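Long-range contacts in tyrosinase (Aspergillus oryzae, PDB 6JUA), which probably uses a pair of copper ions and molecular oxygen to oxidise L-tyrosine and L-dopa to L-dopaquinone, a step of melanin biosynthesis: residues P104-V109 and D406-F411; L474-S479 and V580-H585. The protein carries 1 engineered substitution. All coordinates share one frame; numbering follows the deposited sequence.

Contact 1. Residues P104-V109 and D406-F411. With CU (copper (II) ion), chain E; PER (peroxide ion), chain G.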
loop_
_atom_site.group_PDB
_atom_site.type_symbol
_atom_site.label_atom_id
_atom_site.label_comp_id
_atom_site.label_asym_id
_atom_site.label_seq_id
_atom_site.Cartn_x
_atom_site.Cartn_y
_atom_site.Cartn_z
ATOM N N PRO B 104 17.114 23.339 13.630
ATOM C CA PRO B 104 17.047 23.783 12.231
ATOM C C PRO B 104 18.401 23.941 11.555
ATOM O O PRO B 104 18.532 23.692 10.342
ATOM C CB PRO B 104 16.341 25.139 12.320
ATOM C CG PRO B 104 15.718 25.192 13.679
ATOM C CD PRO B 104 16.632 24.376 14.556
ATOM N N THR B 105 19.433 24.368 12.258
ATOM C CA THR B 105 20.728 24.652 11.629
ATOM C C THR B 105 21.547 23.384 11.436
ATOM O O THR B 105 22.215 23.264 10.398
ATOM C CB THR B 105 21.510 25.702 12.434
ATOM O OG1 THR B 105 21.594 25.302 13.808
ATOM C CG2 THR B 105 20.769 27.028 12.402
ATOM N N TRP B 106 21.477 22.421 12.357
ATOM C CA TRP B 106 22.090 21.116 12.155
ATOM C C TRP B 106 21.491 20.480 10.893
ATOM O O TRP B 106 22.248 20.054 10.015
ATOM C CB TRP B 106 21.921 20.143 13.329
ATOM C CG TRP B 106 22.785 18.920 13.170
ATOM C CD1 TRP B 106 24.051 18.737 13.652
ATOM C CD2 TRP B 106 22.444 17.702 12.488
ATOM N NE1 TRP B 106 24.518 17.488 13.307
ATOM C CE2 TRP B 106 23.549 16.831 12.592
ATOM C CE3 TRP B 106 21.300 17.275 11.808
ATOM C CZ2 TRP B 106 23.534 15.557 12.021
ATOM C CZ3 TRP B 106 21.278 16.018 11.239
ATOM C CH2 TRP B 106 22.394 15.166 11.349
ATOM N N HIS B 107 20.152 20.483 10.784
ATOM C CA HIS B 107 19.545 19.868 9.592
ATOM C C HIS B 107 19.760 20.701 8.332
ATOM O O HIS B 107 19.814 20.111 7.223
ATOM C CB HIS B 107 18.062 19.561 9.836
ATOM C CG HIS B 107 17.816 18.459 10.836
ATOM N ND1 HIS B 107 17.826 18.649 12.205
ATOM C CD2 HIS B 107 17.553 17.137 10.658
ATOM C CE1 HIS B 107 17.584 17.499 12.814
ATOM N NE2 HIS B 107 17.407 16.560 11.899
ATOM N N ARG B 108 19.920 22.021 8.411
ATOM C CA ARG B 108 20.244 22.831 7.221
ATOM C C ARG B 108 21.543 22.341 6.591
ATOM O O ARG B 108 21.631 22.159 5.379
ATOM C CB ARG B 108 20.364 24.316 7.557
ATOM C CG ARG B 108 20.909 25.234 6.482
ATOM C CD ARG B 108 20.598 26.714 6.687
ATOM N NE ARG B 108 19.166 26.991 6.554
ATOM C CZ ARG B 108 18.561 28.110 6.933
ATOM N NH1 ARG B 108 19.280 29.100 7.467
ATOM N NH2 ARG B 108 17.247 28.277 6.782
ATOM N N VAL B 109 22.567 22.126 7.429
ATOM C CA VAL B 109 23.830 21.609 6.915
ATOM C C VAL B 109 23.678 20.187 6.373
ATOM O O VAL B 109 24.270 19.828 5.346
ATOM C CB VAL B 109 24.939 21.631 7.983
ATOM C CG1 VAL B 109 26.259 21.190 7.364
ATOM C CG2 VAL B 109 25.089 23.030 8.592
ATOM N N ASP B 406 27.588 26.017 19.321
ATOM C CA ASP B 406 27.876 24.581 19.324
ATOM C C ASP B 406 28.443 24.102 17.993
ATOM O O ASP B 406 27.907 24.437 16.930
ATOM C CB ASP B 406 26.625 23.757 19.619
ATOM C CG ASP B 406 26.068 23.899 21.017
ATOM O OD1 ASP B 406 26.747 24.472 21.893
ATOM O OD2 ASP B 406 24.920 23.433 21.237
ATOM N N ASP B 407 29.486 23.272 18.022
ATOM C CA ASP B 407 29.935 22.589 16.806
ATOM C C ASP B 407 28.818 21.694 16.274
ATOM O O ASP B 407 28.253 20.905 17.035
ATOM C CB ASP B 407 31.188 21.757 17.065
ATOM C CG ASP B 407 32.441 22.568 17.306
ATOM O OD1 ASP B 407 32.592 23.623 16.656
ATOM O OD2 ASP B 407 33.293 22.141 18.118
ATOM N N LEU B 408 28.501 21.812 14.995
ATOM C CA LEU B 408 27.516 20.949 14.335
ATOM C C LEU B 408 28.231 19.731 13.739
ATOM O O LEU B 408 28.416 19.558 12.536
ATOM C CB LEU B 408 26.734 21.757 13.306
ATOM C CG LEU B 408 26.075 23.057 13.773
ATOM C CD1 LEU B 408 25.556 23.876 12.605
ATOM C CD2 LEU B 408 24.943 22.786 14.759
ATOM N N ARG B 409 28.685 18.850 14.640
ATOM C CA ARG B 409 29.385 17.632 14.246
ATOM C C ARG B 409 28.430 16.741 13.466
ATOM O O ARG B 409 27.217 16.718 13.730
ATOM C CB ARG B 409 29.919 16.903 15.486
ATOM C CG ARG B 409 30.858 17.774 16.325
ATOM C CD ARG B 409 31.122 17.170 17.696
ATOM N NE ARG B 409 32.124 16.115 17.622
ATOM C CZ ARG B 409 33.412 16.237 17.894
ATOM N NH1 ARG B 409 33.922 17.398 18.288
ATOM N NH2 ARG B 409 34.202 15.177 17.776
ATOM N N PRO B 410 28.896 15.957 12.505
ATOM C CA PRO B 410 30.291 15.800 12.109
ATOM C C PRO B 410 30.728 16.643 10.917
ATOM O O PRO B 410 31.663 16.274 10.206
ATOM C CB PRO B 410 30.278 14.318 11.674
ATOM C CG PRO B 410 28.973 14.234 10.926
ATOM C CD PRO B 410 28.007 15.039 11.750
ATOM N N PHE B 411 30.082 17.774 10.653
ATOM C CA PHE B 411 30.194 18.441 9.358
ATOM C C PHE B 411 31.375 19.402 9.284
ATOM O O PHE B 411 31.426 20.415 9.988
ATOM C CB PHE B 411 28.893 19.197 9.056
ATOM C CG PHE B 411 27.627 18.387 9.118
ATOM C CD1 PHE B 411 27.501 17.176 8.458
ATOM C CD2 PHE B 411 26.516 18.841 9.831
ATOM C CE1 PHE B 411 26.323 16.445 8.486
ATOM C CE2 PHE B 411 25.346 18.115 9.899
ATOM C CZ PHE B 411 25.250 16.906 9.236
HETATM CU CU CU E . 16.432 14.634 12.585
HETATM O O1 PER G . 14.614 15.230 12.475
HETATM O O2 PER G . 14.811 14.125 11.532
#
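Trp106 and Phe411 meet where a helix of the type-3 dicopper centre, 103-129, is flanked by the irregular chain that leads into strand 412-415. Phe411 sets CE2 over one face of the indole, off toward the rim, with CE2 of Trp106 to CE2 of Phe411 at 3.5 Å. The five-membered ring of Trp106 and the Phe411 ring meet obliquely, planes at 42°. At the indole edge, NE1 of Trp106 donates to the backbone O of Arg409 over 2.8 Å; the N-H...O angle of 168° makes this nearly straight, and the oxygen lies close to the ring plane. This bond and the phenyl over the face probably limit rotation of the indole. With CG anti to the backbone N (chi1 -169°), the indole leans out from the helix far enough to make both contacts.

One turn on, CG1 of Val109 lies 3.4 Å from CD2 of Phe411. Its other methyl, CG2, meets CD1 of Leu408 at 4.1 Å. An inverse gamma turn centred on Leu408 and a cis bond before Pro410 shape a backbone from which Leu408 and Phe411 both point toward the helix.

His107 turns away from 406-411 and joins His71 and His98 on one copper. The indole packs behind this ligand as second shell: CE3 of Trp106 lies 3.7 Å above the His107 ring, over its centre, and NE2 of His107 binds the copper ion at 2.3 Å.

Contact 2. Residues L474-S479 and V580-H585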
loop_
_atom_site.group_PDB
_atom_site.type_symbol
_atom_site.label_atom_id
_atom_site.label_comp_id
_atom_site.label_asym_id
_atom_site.label_seq_id
_atom_site.Cartn_x
_atom_site.Cartn_y
_atom_site.Cartn_z
ATOM N N LEU B 474 -4.963 24.701 21.663
ATOM C CA LEU B 474 -4.588 23.734 22.692
ATOM C C LEU B 474 -3.084 23.799 22.949
ATOM O O LEU B 474 -2.302 23.797 22.006
ATOM C CB LEU B 474 -4.994 22.326 22.262
ATOM C CG LEU B 474 -6.509 22.039 22.282
ATOM C CD1 LEU B 474 -6.851 20.909 21.325
ATOM C CD2 LEU B 474 -6.955 21.727 23.700
ATOM N N SER B 475 -2.657 23.863 24.207
ATOM C CA SER B 475 -1.248 23.733 24.577
ATOM C C SER B 475 -0.943 22.342 25.123
ATOM O O SER B 475 -1.779 21.736 25.804
ATOM C CB SER B 475 -0.910 24.810 25.607
ATOM O OG SER B 475 -1.778 24.689 26.727
ATOM N N ILE B 476 0.228 21.810 24.788
ATOM C CA ILE B 476 0.630 20.453 25.126
ATOM C C ILE B 476 2.102 20.411 25.550
ATOM O O ILE B 476 2.984 20.811 24.786
ATOM C CB ILE B 476 0.427 19.467 23.957
ATOM C CG1 ILE B 476 -0.983 19.450 23.355
ATOM C CG2 ILE B 476 0.830 18.058 24.384
ATOM C CD1 ILE B 476 -1.159 20.483 22.257
ATOM N N ARG B 477 2.356 19.944 26.764
ATOM C CA ARG B 477 3.693 19.806 27.321
ATOM C C ARG B 477 3.916 18.407 27.886
ATOM O O ARG B 477 3.057 17.904 28.612
ATOM C CB ARG B 477 3.919 20.817 28.452
ATOM C CG ARG B 477 5.364 20.799 28.948
ATOM C CD ARG B 477 5.754 22.136 29.566
ATOM N NE ARG B 477 5.058 22.360 30.837
ATOM C CZ ARG B 477 5.007 23.517 31.475
ATOM N NH1 ARG B 477 5.610 24.599 31.002
ATOM N NH2 ARG B 477 4.344 23.593 32.621
ATOM N N TYR B 478 5.041 17.795 27.539
ATOM C CA TYR B 478 5.370 16.415 27.893
ATOM C C TYR B 478 6.879 16.218 28.002
ATOM O O TYR B 478 7.666 17.088 27.620
ATOM C CB TYR B 478 4.744 15.456 26.867
ATOM C CG TYR B 478 5.344 15.649 25.487
ATOM C CD1 TYR B 478 4.837 16.645 24.660
ATOM C CD2 TYR B 478 6.404 14.879 25.019
ATOM C CE1 TYR B 478 5.352 16.872 23.397
ATOM C CE2 TYR B 478 6.923 15.110 23.751
ATOM C CZ TYR B 478 6.400 16.095 22.947
ATOM O OH TYR B 478 6.923 16.321 21.691
ATOM N N SER B 479 7.304 15.085 28.555
ATOM C CA SER B 479 8.721 14.722 28.589
ATOM C C SER B 479 9.001 13.675 27.517
ATOM O O SER B 479 8.340 12.639 27.470
ATOM C CB SER B 479 9.149 14.195 29.956
ATOM O OG SER B 479 10.402 13.528 29.872
ATOM N N VAL B 580 1.045 14.356 30.798
ATOM C CA VAL B 580 0.868 15.374 29.776
ATOM C C VAL B 580 0.090 16.544 30.369
ATOM O O VAL B 580 -0.971 16.326 30.957
ATOM C CB VAL B 580 0.141 14.852 28.522
ATOM C CG1 VAL B 580 0.136 15.919 27.437
ATOM C CG2 VAL B 580 0.811 13.580 28.019
ATOM N N GLU B 581 0.621 17.758 30.229
ATOM C CA GLU B 581 -0.162 18.941 30.613
ATOM C C GLU B 581 -0.855 19.530 29.377
ATOM O O GLU B 581 -0.173 20.008 28.466
ATOM C CB GLU B 581 0.751 19.954 31.294
ATOM C CG GLU B 581 1.633 19.383 32.395
ATOM C CD GLU B 581 2.770 20.311 32.785
ATOM O OE1 GLU B 581 2.486 21.285 33.515
ATOM O OE2 GLU B 581 3.930 20.069 32.386
ATOM N N VAL B 582 -2.182 19.479 29.340
ATOM C CA VAL B 582 -2.997 20.023 28.263
ATOM C C VAL B 582 -3.957 21.105 28.761
ATOM O O VAL B 582 -4.566 20.969 29.813
ATOM C CB VAL B 582 -3.827 18.918 27.586
ATOM C CG1 VAL B 582 -4.694 19.476 26.465
ATOM C CG2 VAL B 582 -2.896 17.837 27.059
ATOM N N ALA B 583 -4.101 22.172 27.975
ATOM C CA ALA B 583 -5.006 23.266 28.292
ATOM C C ALA B 583 -5.588 23.881 27.024
ATOM O O ALA B 583 -4.990 23.835 25.942
ATOM C CB ALA B 583 -4.296 24.316 29.132
ATOM N N LEU B 584 -6.776 24.452 27.172
ATOM C CA LEU B 584 -7.494 25.125 26.104
ATOM C C LEU B 584 -7.497 26.628 26.367
ATOM O O LEU B 584 -7.772 27.053 27.492
ATOM C CB LEU B 584 -8.919 24.580 26.004
ATOM C CG LEU B 584 -9.828 25.145 24.909
ATOM C CD1 LEU B 584 -9.377 24.706 23.526
ATOM C CD2 LEU B 584 -11.269 24.717 25.153
ATOM N N HIS B 585 -7.155 27.412 25.353
ATOM C CA HIS B 585 -7.014 28.852 25.489
ATOM C C HIS B 585 -7.843 29.578 24.426
ATOM O O HIS B 585 -7.984 29.066 23.306
ATOM C CB HIS B 585 -5.543 29.278 25.398
ATOM C CG HIS B 585 -4.617 28.483 26.263
ATOM N ND1 HIS B 585 -4.175 28.891 27.508
ATOM C CD2 HIS B 585 -4.070 27.261 26.066
ATOM C CE1 HIS B 585 -3.383 27.956 28.015
ATOM N NE2 HIS B 585 -3.307 26.952 27.156
HETATM O O HOH W 1 -0.230 22.755 28.517
HETATM O O HOH W 2 4.197 17.553 31.388
#
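The imidazole of His585 receives Ser475 at its edge: OG of Ser475 lies in the ring plane, 2.8 Å from NE2 of His585, in a hydrogen bond that either partner could donate. That hydroxyl also bonds a water, which donates to O of Glu581. The other flat pair, Arg477 and Glu581, again meets at an edge: CD of Glu581 lies in the guanidinium plane, though the carboxylate itself is turned 47° from it. All four residues belong to adjacent antiparallel strands, 470-478 and 580-588, of the mixed sheet in the C-terminal domain; the two segments run at 165° to each other.

Arg477 grips Glu581 side-on. Its NE reaches OE2 of Glu581 at 3.0 Å, from above the carboxylate plane, while NH2 of Arg477 reaches OE1 of Glu581 at 3.1 Å, on the syn side but also out of that plane. The salt bridge is thus two-pronged but twisted. The bend at chi3 (70°) brings NE round to the acid, and NH2 beside it takes the second oxygen.

Backbone bonds fix the register. Ser475 pairs with Ala583 and Arg477 with Glu581 as hydrogen-bonded pairs, each joined by two N-H...O bonds; Ile476 faces Val582 in a non-hydrogen-bonded pair.

On the other face of the sheet the contact is apolar. Leu474 and Leu584 touch through CD2 of Leu474 and CD1 of Leu584, 3.8 Å apart, and CG2 of Ile476 packs alongside CG1 of Val580 at 3.8 Å. Strands 510-516 and 563-568 also contact this face. Back on the polar face, a second water donates both to O of Arg477 and, at 2.7 Å, to OE2 of Glu581.

In the fold
Contacts 1 and 2 lie in different parts of the chain, the whole of the first preceding the second in sequence, and they do not meet: their centres are 30 Å apart and their nearest atoms about 14 Å apart. Contact 1 backs the copper centre directly, since segment 104-109 supplies a ligand of one copper and the side chain of Trp106 is about 4 Å from that of His71 and about 8 Å from the second copper. Contact 2 joins neighbouring strands of the C-terminal domain, away from the annotated sites. That domain nevertheless reaches the dicopper site: Phe517, just beyond strand 510-516 of the same sheet, lines the peroxide pocket together with His107 of contact 1.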